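Local coordinates for protein cellulase (Bacteroides salanitronis, PDB 6WQY) that probably hydrolyses beta-1,4-glucosidic bonds inside cellulose and related polysaccharides, acting here through its glycoside hydrolase family 5 (GH5) barrel domain as a broad-specificity endoglucanase, at residues N56-Q61 against L98-E103; A70-V75 against A358-A363; K163-V168 against D243-V248; A171-H176 against A249-D254. All blocks are in the same frame, centred on the assembly; numbering follows the deposited sequence.

Contact 1 (N56-Q61 against L98-E103)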
# COMPACT_ATOMS: atom_id res chain seq x y z
N ASN A 56 18.82 -3.35 -0.18
CA ASN A 56 18.70 -2.84 -1.54
C ASN A 56 19.69 -1.71 -1.80
O ASN A 56 19.94 -0.89 -0.92
CB ASN A 56 17.29 -2.33 -1.80
CG ASN A 56 16.29 -3.44 -1.85
OD1 ASN A 56 16.44 -4.37 -2.65
ND2 ASN A 56 15.30 -3.40 -0.98
N ALA A 57 20.24 -1.68 -3.01
CA ALA A 57 20.91 -0.49 -3.50
C ALA A 57 19.87 0.54 -3.92
O ALA A 57 18.67 0.24 -4.02
CB ALA A 57 21.85 -0.85 -4.65
N ALA A 58 20.32 1.76 -4.18
CA ALA A 58 19.42 2.86 -4.47
C ALA A 58 18.59 2.60 -5.72
O ALA A 58 19.09 2.12 -6.74
CB ALA A 58 20.21 4.15 -4.63
N ALA A 59 17.31 2.95 -5.64
CA ALA A 59 16.40 2.78 -6.77
C ALA A 59 16.76 3.74 -7.90
O ALA A 59 17.30 4.82 -7.67
CB ALA A 59 14.95 3.02 -6.32
N THR A 60 16.43 3.33 -9.13
CA THR A 60 16.85 4.04 -10.33
C THR A 60 15.71 4.11 -11.35
O THR A 60 14.74 3.37 -11.29
CB THR A 60 17.98 3.27 -11.02
OG1 THR A 60 17.46 1.96 -11.35
CG2 THR A 60 19.20 3.14 -10.12
N GLN A 61 15.90 5.00 -12.33
CA GLN A 61 15.01 5.01 -13.49
C GLN A 61 14.96 3.65 -14.17
O GLN A 61 13.91 3.22 -14.65
CB GLN A 61 15.45 6.08 -14.49
CG GLN A 61 14.51 6.24 -15.66
CD GLN A 61 13.18 6.80 -15.22
OE1 GLN A 61 13.09 7.92 -14.74
NE2 GLN A 61 12.14 5.99 -15.32
N LEU A 98 13.17 15.05 0.89
CA LEU A 98 12.00 15.30 0.06
C LEU A 98 12.35 15.28 -1.42
O LEU A 98 11.59 14.76 -2.24
CB LEU A 98 11.36 16.61 0.50
CG LEU A 98 10.02 17.01 -0.09
CD1 LEU A 98 8.98 15.91 0.08
CD2 LEU A 98 9.54 18.30 0.55
N ASN A 99 13.52 15.83 -1.78
CA ASN A 99 13.97 15.74 -3.15
C ASN A 99 14.14 14.30 -3.59
O ASN A 99 13.80 13.95 -4.73
CB ASN A 99 15.28 16.50 -3.32
CG ASN A 99 15.74 16.50 -4.76
OD1 ASN A 99 15.31 17.33 -5.56
ND2 ASN A 99 16.62 15.57 -5.09
N ARG A 100 14.69 13.44 -2.73
CA ARG A 100 14.85 12.03 -3.10
C ARG A 100 13.49 11.38 -3.37
O ARG A 100 13.34 10.61 -4.32
CB ARG A 100 15.60 11.27 -2.02
CG ARG A 100 15.73 9.77 -2.28
CD ARG A 100 16.44 9.49 -3.60
NE ARG A 100 16.55 8.06 -3.87
CZ ARG A 100 16.73 7.54 -5.07
NH1 ARG A 100 16.81 8.32 -6.14
NH2 ARG A 100 16.80 6.22 -5.20
N VAL A 101 12.51 11.66 -2.52
CA VAL A 101 11.16 11.14 -2.78
C VAL A 101 10.69 11.62 -4.15
O VAL A 101 10.12 10.85 -4.94
CB VAL A 101 10.20 11.56 -1.65
CG1 VAL A 101 8.79 11.11 -1.95
CG2 VAL A 101 10.66 10.97 -0.32
N ALA A 102 10.92 12.90 -4.45
CA ALA A 102 10.54 13.44 -5.75
C ALA A 102 11.30 12.78 -6.90
O ALA A 102 10.74 12.63 -8.00
CB ALA A 102 10.74 14.96 -5.77
N GLU A 103 12.55 12.37 -6.68
CA GLU A 103 13.27 11.64 -7.72
C GLU A 103 12.57 10.33 -8.05
O GLU A 103 12.40 9.97 -9.22
CB GLU A 103 14.71 11.36 -7.29
CG GLU A 103 15.59 12.58 -7.27
CD GLU A 103 17.01 12.32 -6.80
OE1 GLU A 103 17.34 11.19 -6.38
OE2 GLU A 103 17.82 13.28 -6.82
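Arg-100 of helix 95-110, on the outside of the GH5 TIM barrel, lays the edge of its guanidinium group against the backbone of Ala-59, tying that helix to the loop after strand 48-49. CG lies anti to the backbone N (chi1 176°) and the chain bends at chi2 (58°), which carries the group across to the loop. Its NH2 donates to Ala-59 O over 2.9 Å in a nearly straight bond (171°), with the oxygen almost exactly in the guanidinium plane, though NH2 is tilted from the carbonyl plane. The methyls of Ala-58 and Ala-59 pack beside the same nitrogen, CB of Ala-59 lying 3.9 Å from Arg-100 NH2. One turn along the helix, Arg-100 NH1 donates to the anti lone pair of Glu-103 OE1 at 2.9 Å, a bond that is part of a salt bridge. Glu-51 bridges the two sides, pairing with Arg-100 NH2 and accepting from Ala-59 N, while Tyr-107 OH bonds to Arg-100 NH1. A methionine in place of Arg-100 would probably leave Ala-59 O without this donor and both Glu-51 and Glu-103 without their positive mate. Gripped by Ala-59 O, Glu-51 and Glu-103, the guanidinium is probably held against rotation and its charge well balanced.

Contact 2 (A70-V75 against A358-A363)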
# COMPACT_ATOMS: atom_id res chain seq x y z
N ALA A 70 7.55 -4.65 -18.04
CA ALA A 70 6.99 -5.91 -17.57
C ALA A 70 5.47 -5.90 -17.50
O ALA A 70 4.86 -6.97 -17.33
CB ALA A 70 7.55 -6.27 -16.19
N GLY A 71 4.83 -4.74 -17.63
CA GLY A 71 3.40 -4.65 -17.65
C GLY A 71 2.74 -4.21 -16.37
O GLY A 71 1.50 -4.27 -16.28
N PHE A 72 3.50 -3.76 -15.38
CA PHE A 72 2.87 -3.14 -14.22
C PHE A 72 2.31 -1.77 -14.60
O PHE A 72 2.79 -1.11 -15.52
CB PHE A 72 3.90 -3.00 -13.09
CG PHE A 72 4.21 -4.30 -12.42
CD1 PHE A 72 3.39 -4.79 -11.40
CD2 PHE A 72 5.28 -5.08 -12.83
CE1 PHE A 72 3.65 -5.99 -10.79
CE2 PHE A 72 5.54 -6.30 -12.22
CZ PHE A 72 4.72 -6.76 -11.20
N THR A 73 1.26 -1.37 -13.89
CA THR A 73 0.54 -0.12 -14.13
C THR A 73 0.90 0.97 -13.13
O THR A 73 0.93 2.17 -13.48
CB THR A 73 -0.98 -0.36 -14.00
OG1 THR A 73 -1.33 -1.58 -14.65
CG2 THR A 73 -1.78 0.80 -14.57
N SER A 74 1.13 0.57 -11.88
CA SER A 74 1.22 1.49 -10.76
C SER A 74 2.28 1.00 -9.77
O SER A 74 2.46 -0.20 -9.60
CB SER A 74 -0.12 1.56 -10.03
OG SER A 74 -1.17 1.92 -10.91
N VAL A 75 2.94 1.94 -9.09
CA VAL A 75 3.93 1.61 -8.07
C VAL A 75 3.58 2.31 -6.78
O VAL A 75 3.42 3.54 -6.75
CB VAL A 75 5.34 2.00 -8.52
CG1 VAL A 75 6.35 1.69 -7.44
CG2 VAL A 75 5.70 1.27 -9.79
N ALA A 358 11.42 -10.83 -3.71
CA ALA A 358 11.94 -10.03 -4.81
C ALA A 358 11.57 -10.60 -6.17
O ALA A 358 11.76 -11.79 -6.44
CB ALA A 358 13.47 -9.98 -4.70
N LEU A 359 11.10 -9.72 -7.04
CA LEU A 359 10.93 -10.00 -8.47
C LEU A 359 11.97 -9.28 -9.31
O LEU A 359 12.36 -9.80 -10.37
CB LEU A 359 9.54 -9.60 -8.94
CG LEU A 359 8.37 -10.24 -8.19
CD1 LEU A 359 7.04 -9.71 -8.73
CD2 LEU A 359 8.40 -11.75 -8.25
N PHE A 360 12.42 -8.10 -8.87
CA PHE A 360 13.41 -7.32 -9.58
C PHE A 360 14.52 -6.91 -8.63
O PHE A 360 14.27 -6.64 -7.44
CB PHE A 360 12.83 -6.00 -10.12
CG PHE A 360 11.69 -6.17 -11.08
CD1 PHE A 360 10.40 -6.30 -10.61
CD2 PHE A 360 11.90 -6.20 -12.44
CE1 PHE A 360 9.34 -6.46 -11.48
CE2 PHE A 360 10.85 -6.36 -13.32
CZ PHE A 360 9.56 -6.49 -12.83
N ASN A 361 15.74 -6.79 -9.15
CA ASN A 361 16.76 -6.02 -8.46
C ASN A 361 16.34 -4.55 -8.49
O ASN A 361 16.05 -4.00 -9.56
CB ASN A 361 18.12 -6.23 -9.14
CG ASN A 361 19.24 -5.52 -8.41
OD1 ASN A 361 19.29 -4.29 -8.38
ND2 ASN A 361 20.14 -6.28 -7.82
N HIS A 362 16.25 -3.91 -7.31
CA HIS A 362 15.68 -2.58 -7.22
C HIS A 362 16.57 -1.50 -7.82
O HIS A 362 16.11 -0.37 -8.01
CB HIS A 362 15.37 -2.23 -5.76
CG HIS A 362 14.21 -2.98 -5.18
ND1 HIS A 362 13.61 -2.56 -4.01
CD2 HIS A 362 13.54 -4.09 -5.58
CE1 HIS A 362 12.63 -3.39 -3.70
NE2 HIS A 362 12.56 -4.32 -4.64
N ALA A 363 17.83 -1.81 -8.11
CA ALA A 363 18.74 -0.85 -8.71
C ALA A 363 18.99 -1.09 -10.19
O ALA A 363 19.07 -0.13 -10.97
CB ALA A 363 20.08 -0.85 -7.97
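A Schellman motif closes helix 61-70 of the TIM barrel, with Gly-71 at positive phi, and the residues flanking that glycine, Ala-70 and Phe-72, pack against Leu-359 and Phe-360 of the loop that follows the last barrel strand, 342-346. The two phenylalanines come in from opposing sides and slide past one another. The edge of Phe-360 does the touching: its CE1 lies 3.9 Å from Phe-72 CE2, which sits close to the plane of the Phe-360 ring. Ala-70 meets that same edge, its CB being 3.9 Å from Phe-360 CZ. Leu-359 comes in more loosely, with CD1 at 4.5 Å from Phe-72 CZ. Each aromatic side chain has CG anti to its own carbonyl carbon (chi1 -74° for Phe-72, -60° for Phe-360), which sends the rings toward each other across the gap between the backbones. Ile-375 of helix 371-383 touches both rings, and Trp-35 meets Phe-72 edge-to-face. Just beyond, an Asx turn shapes the loop, Ala-363 N donating to Asn-361 OD1 at 2.9 Å. Across the contact itself everything is buried carbon against carbon, so the fit rests on shape and exclusion of water rather than on directional bonds.

Contact 3 (K163-V168 against D243-V248)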
# COMPACT_ATOMS: atom_id res chain seq x y z
N LYS A 163 2.07 18.04 -9.95
CA LYS A 163 1.90 16.71 -10.53
C LYS A 163 0.43 16.40 -10.76
O LYS A 163 -0.43 16.74 -9.94
CB LYS A 163 2.50 15.65 -9.60
CG LYS A 163 3.98 15.83 -9.34
CD LYS A 163 4.81 15.83 -10.62
CE LYS A 163 6.29 15.74 -10.29
NZ LYS A 163 7.13 15.77 -11.51
N GLY A 164 0.15 15.74 -11.88
CA GLY A 164 -1.19 15.30 -12.20
C GLY A 164 -1.61 14.08 -11.41
O GLY A 164 -0.95 13.63 -10.47
N ASN A 165 -2.75 13.53 -11.83
CA ASN A 165 -3.40 12.48 -11.06
C ASN A 165 -2.78 11.10 -11.26
O ASN A 165 -3.30 10.12 -10.69
CB ASN A 165 -4.91 12.47 -11.31
CG ASN A 165 -5.65 13.49 -10.44
OD1 ASN A 165 -5.04 14.17 -9.60
ND2 ASN A 165 -6.96 13.57 -10.61
N PHE A 166 -1.63 10.98 -11.94
CA PHE A 166 -0.85 9.75 -11.81
C PHE A 166 -0.41 9.55 -10.37
O PHE A 166 -0.14 8.41 -9.97
CB PHE A 166 0.38 9.74 -12.75
CG PHE A 166 1.58 10.48 -12.21
CD1 PHE A 166 1.71 11.84 -12.37
CD2 PHE A 166 2.57 9.79 -11.52
CE1 PHE A 166 2.80 12.52 -11.86
CE2 PHE A 166 3.65 10.47 -11.00
CZ PHE A 166 3.77 11.84 -11.17
N LEU A 167 -0.29 10.64 -9.60
CA LEU A 167 0.29 10.60 -8.26
C LEU A 167 -0.82 10.63 -7.22
O LEU A 167 -1.66 11.55 -7.20
CB LEU A 167 1.24 11.77 -8.07
CG LEU A 167 1.89 11.86 -6.69
CD1 LEU A 167 2.74 10.63 -6.35
CD2 LEU A 167 2.76 13.13 -6.63
N VAL A 168 -0.79 9.62 -6.35
CA VAL A 168 -1.73 9.42 -5.24
C VAL A 168 -0.97 9.63 -3.93
O VAL A 168 0.18 9.20 -3.80
CB VAL A 168 -2.27 7.98 -5.30
CG1 VAL A 168 -3.12 7.62 -4.09
CG2 VAL A 168 -3.03 7.73 -6.59
N ASP A 243 -16.06 14.78 -4.99
CA ASP A 243 -16.57 13.42 -4.86
C ASP A 243 -15.61 12.41 -5.49
O ASP A 243 -14.87 12.72 -6.43
CB ASP A 243 -17.95 13.28 -5.50
CG ASP A 243 -19.01 14.11 -4.78
OD1 ASP A 243 -18.84 14.41 -3.58
OD2 ASP A 243 -20.02 14.45 -5.43
N ASN A 244 -15.64 11.19 -4.96
CA ASN A 244 -15.01 10.04 -5.61
C ASN A 244 -13.50 10.15 -5.74
O ASN A 244 -12.93 9.64 -6.70
CB ASN A 244 -15.63 9.79 -6.99
CG ASN A 244 -17.11 9.73 -6.93
OD1 ASN A 244 -17.65 9.09 -6.03
ND2 ASN A 244 -17.79 10.40 -7.86
N ARG A 245 -12.84 10.77 -4.75
CA ARG A 245 -11.39 10.90 -4.79
C ARG A 245 -10.74 10.35 -3.54
O ARG A 245 -9.55 10.62 -3.31
CB ARG A 245 -10.96 12.35 -5.03
CG ARG A 245 -11.31 12.89 -6.41
CD ARG A 245 -10.53 12.21 -7.51
NE ARG A 245 -10.88 12.71 -8.83
CZ ARG A 245 -11.91 12.25 -9.55
NH1 ARG A 245 -12.70 11.29 -9.07
NH2 ARG A 245 -12.16 12.76 -10.74
N LEU A 246 -11.46 9.58 -2.73
CA LEU A 246 -10.90 8.90 -1.56
C LEU A 246 -11.06 7.40 -1.75
O LEU A 246 -12.16 6.91 -2.02
CB LEU A 246 -11.59 9.32 -0.27
CG LEU A 246 -11.52 10.80 0.07
CD1 LEU A 246 -12.22 11.05 1.40
CD2 LEU A 246 -10.10 11.34 0.09
N MET A 247 -9.95 6.67 -1.58
CA MET A 247 -9.92 5.23 -1.78
C MET A 247 -9.53 4.55 -0.48
O MET A 247 -8.57 4.98 0.18
CB MET A 247 -8.91 4.84 -2.88
CG MET A 247 -9.01 5.67 -4.15
SD MET A 247 -7.92 5.15 -5.47
CE MET A 247 -6.32 5.52 -4.75
N VAL A 248 -10.26 3.51 -0.09
CA VAL A 248 -9.96 2.77 1.13
C VAL A 248 -8.80 1.82 0.87
O VAL A 248 -8.86 0.98 -0.03
CB VAL A 248 -11.19 1.99 1.60
CG1 VAL A 248 -10.92 1.29 2.92
CG2 VAL A 248 -12.41 2.91 1.71
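Residues Arg-245 and Met-247 meet Asn-165 and Val-168 across the TIM barrel, between its fourth strand, 167-170, and its sixth, 246-251. The two strands are not neighbours; strand 219-222 runs between them, so side chains alone bridge the distance. Asn-244, in the loop before the sixth strand, contributes its carbonyl: Arg-245 NH1 curls back to Asn-244 O at 2.9 Å, approaching from well above the carbonyl plane although the oxygen lies in the plane of the guanidinium. In the arginine CG lies anti to the carbonyl carbon (chi1 -67°), the chain folds at chi2 (-68°), and the guanidinium is turned at chi4. Its stronger partner is Glu-22, which forms a salt bridge with NH2. Arg-245 NE sits 4.4 Å from Asn-165 ND2, and these two nitrogens, both donors, do not bond to each other. Instead they converge on Thr-216 O, in the loop ahead of the intervening strand; the bond from Arg-245 is weak. Asn-165 belongs to a type I turn, Gly-164 to Leu-167, that leads into the fourth strand. Next comes Leu-246, whose side chain packs on Val-204 and Arg-208 of helix 191-209, on the outer side of the barrel wall. Met-247 points the other way, toward Val-168, which also touches Ile-116 of strand 114-118. The methionine is extended at chi2, then bent at chi3 (-66°), about the CG-SD bond. That bend brings the two side chains tip to tip, the methyl CE of Met-247 resting 3.9 Å from CG1 of Val-168.

Contact 4 (A171-H176 against A249-D254)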
# COMPACT_ATOMS: atom_id res chain seq x y z
N ALA A 171 -2.42 8.30 3.28
CA ALA A 171 -2.23 9.07 4.51
C ALA A 171 -1.15 8.49 5.40
O ALA A 171 -0.36 9.23 5.99
CB ALA A 171 -3.54 9.07 5.28
N MET A 172 -1.18 7.16 5.59
CA MET A 172 -0.31 6.43 6.50
C MET A 172 -0.46 4.96 6.15
O MET A 172 -1.20 4.60 5.23
CB MET A 172 -0.61 6.75 7.96
CG MET A 172 -1.99 6.44 8.42
SD MET A 172 -2.44 7.40 9.90
CE MET A 172 -2.94 8.92 9.09
N ASN A 173 0.27 4.11 6.89
CA ASN A 173 0.44 2.71 6.53
C ASN A 173 -0.42 1.80 7.41
O ASN A 173 -1.63 1.68 7.16
CB ASN A 173 1.93 2.35 6.54
CG ASN A 173 2.16 0.93 6.11
OD1 ASN A 173 1.52 0.46 5.17
ND2 ASN A 173 3.03 0.22 6.81
N GLU A 174 0.18 1.16 8.43
CA GLU A 174 -0.47 0.14 9.25
C GLU A 174 -0.50 0.65 10.68
O GLU A 174 0.50 0.60 11.40
CB GLU A 174 0.28 -1.18 9.16
CG GLU A 174 0.18 -1.83 7.81
CD GLU A 174 0.89 -3.17 7.70
OE1 GLU A 174 1.70 -3.51 8.60
OE2 GLU A 174 0.62 -3.93 6.73
N ILE A 175 -1.65 1.16 11.09
CA ILE A 175 -1.79 1.81 12.39
C ILE A 175 -2.40 0.82 13.38
O ILE A 175 -3.49 0.27 13.16
CB ILE A 175 -2.66 3.07 12.26
CG1 ILE A 175 -2.00 4.08 11.29
CG2 ILE A 175 -2.92 3.68 13.63
CD1 ILE A 175 -0.58 4.50 11.65
N HIS A 176 -1.67 0.58 14.47
CA HIS A 176 -2.13 -0.25 15.56
C HIS A 176 -1.37 0.14 16.82
O HIS A 176 -0.29 0.76 16.75
CB HIS A 176 -1.96 -1.75 15.27
CG HIS A 176 -0.55 -2.17 15.16
ND1 HIS A 176 0.13 -2.77 16.20
CD2 HIS A 176 0.33 -2.05 14.14
CE1 HIS A 176 1.37 -3.01 15.81
NE2 HIS A 176 1.52 -2.59 14.56
N ALA A 249 -7.76 1.92 1.68
CA ALA A 249 -6.58 1.08 1.56
C ALA A 249 -6.66 -0.08 2.55
O ALA A 249 -6.85 0.15 3.74
CB ALA A 249 -5.32 1.90 1.86
N VAL A 250 -6.48 -1.32 2.06
CA VAL A 250 -6.33 -2.50 2.91
C VAL A 250 -5.09 -3.26 2.47
O VAL A 250 -4.61 -3.11 1.35
CB VAL A 250 -7.57 -3.41 2.90
CG1 VAL A 250 -8.77 -2.69 3.48
CG2 VAL A 250 -7.85 -3.95 1.52
N HIS A 251 -4.59 -4.12 3.35
CA HIS A 251 -3.51 -5.05 3.02
C HIS A 251 -4.04 -6.47 3.17
O HIS A 251 -4.91 -6.73 4.01
CB HIS A 251 -2.27 -4.84 3.90
CG HIS A 251 -1.63 -3.50 3.71
ND1 HIS A 251 -0.58 -3.05 4.48
CD2 HIS A 251 -1.88 -2.52 2.82
CE1 HIS A 251 -0.21 -1.84 4.07
NE2 HIS A 251 -0.98 -1.49 3.07
N PHE A 252 -3.51 -7.40 2.37
CA PHE A 252 -4.03 -8.76 2.36
C PHE A 252 -2.90 -9.75 2.12
O PHE A 252 -2.42 -9.87 0.98
CB PHE A 252 -5.11 -8.95 1.30
CG PHE A 252 -5.70 -10.32 1.29
CD1 PHE A 252 -6.68 -10.68 2.21
CD2 PHE A 252 -5.28 -11.28 0.38
CE1 PHE A 252 -7.23 -11.94 2.21
CE2 PHE A 252 -5.83 -12.55 0.37
CZ PHE A 252 -6.80 -12.87 1.29
N TYR A 253 -2.53 -10.48 3.16
CA TYR A 253 -1.50 -11.51 3.09
C TYR A 253 -2.03 -12.86 3.54
O TYR A 253 -1.25 -13.81 3.74
CB TYR A 253 -0.31 -11.13 3.96
CG TYR A 253 0.52 -9.96 3.49
CD1 TYR A 253 1.42 -10.12 2.45
CD2 TYR A 253 0.44 -8.71 4.11
CE1 TYR A 253 2.24 -9.08 2.05
CE2 TYR A 253 1.24 -7.67 3.70
CZ TYR A 253 2.15 -7.85 2.67
OH TYR A 253 3.04 -6.89 2.27
N ASP A 254 -3.34 -13.01 3.71
CA ASP A 254 -3.86 -14.21 4.34
C ASP A 254 -3.55 -15.44 3.48
O ASP A 254 -3.80 -15.41 2.27
CB ASP A 254 -5.38 -14.15 4.50
CG ASP A 254 -5.86 -13.09 5.46
OD1 ASP A 254 -5.04 -12.44 6.15
OD2 ASP A 254 -7.13 -12.94 5.54
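Two consecutive residues, Asn-173 and Glu-174, both bring a side-chain oxygen to the edge of one imidazole, that of His-251, and both oxygens lie near the ring plane. The hydrogen bond here runs from His-251 ND1 to Glu-174 OE2, 2.7 Å long with an N-H...O angle of 162°. OE2 accepts through its anti lone pair, on the side away from OE1. The carboxylate is turned about 50° from the ring, and the glutamate chain crosses the imidazole at a slant, with CG 3.6 Å from His-251 ND1. Asn-173 has CG anti to its backbone N (chi1 -177°), which carries the amide across the end of the ring and sets OD1 in close contact with His-251 CE1, at 3.1 Å. That oxygen is the acceptor of a hydrogen bond from Arg-76 NH2, which helps to position the amide. Replacing Glu-174 by an alanine would probably leave His-251 ND1 without this acceptor and let the imidazole turn more freely. All three side chains also touch Glu-309 of strand 305-310, whose OE1 is bonded to Tyr-253 OH. An Asn-Glu pair following the fourth strand, facing a second glutamate on the seventh, is the pattern of the GH5 active site at the C-terminal ends of the barrel strands, consistent with Glu-174 and Glu-309 forming the usual acid/base and nucleophile pair.

In the fold
All four contacts belong to one eight-stranded TIM barrel. Contact 2 spans most of the chain, joining the second strand's approach to the loop after the eighth, and contacts 3 and 4 are nested inside it. Contact 1 closes before those two open, and its segments alternate with those of contact 2; the pair touch where Thr-60 OG1 lies 2.7 Å from Ala-363 O, a probable hydrogen bond. Contacts 3 and 4 share strand 246-251, their centres about 18 Å apart: contact 3 inside the barrel toward its start, contact 4 at the probable catalytic end. Contacts 1 and 2 lie in the surrounding loops and helices, their centres about 23 Å and 21 Å from that of contact 4.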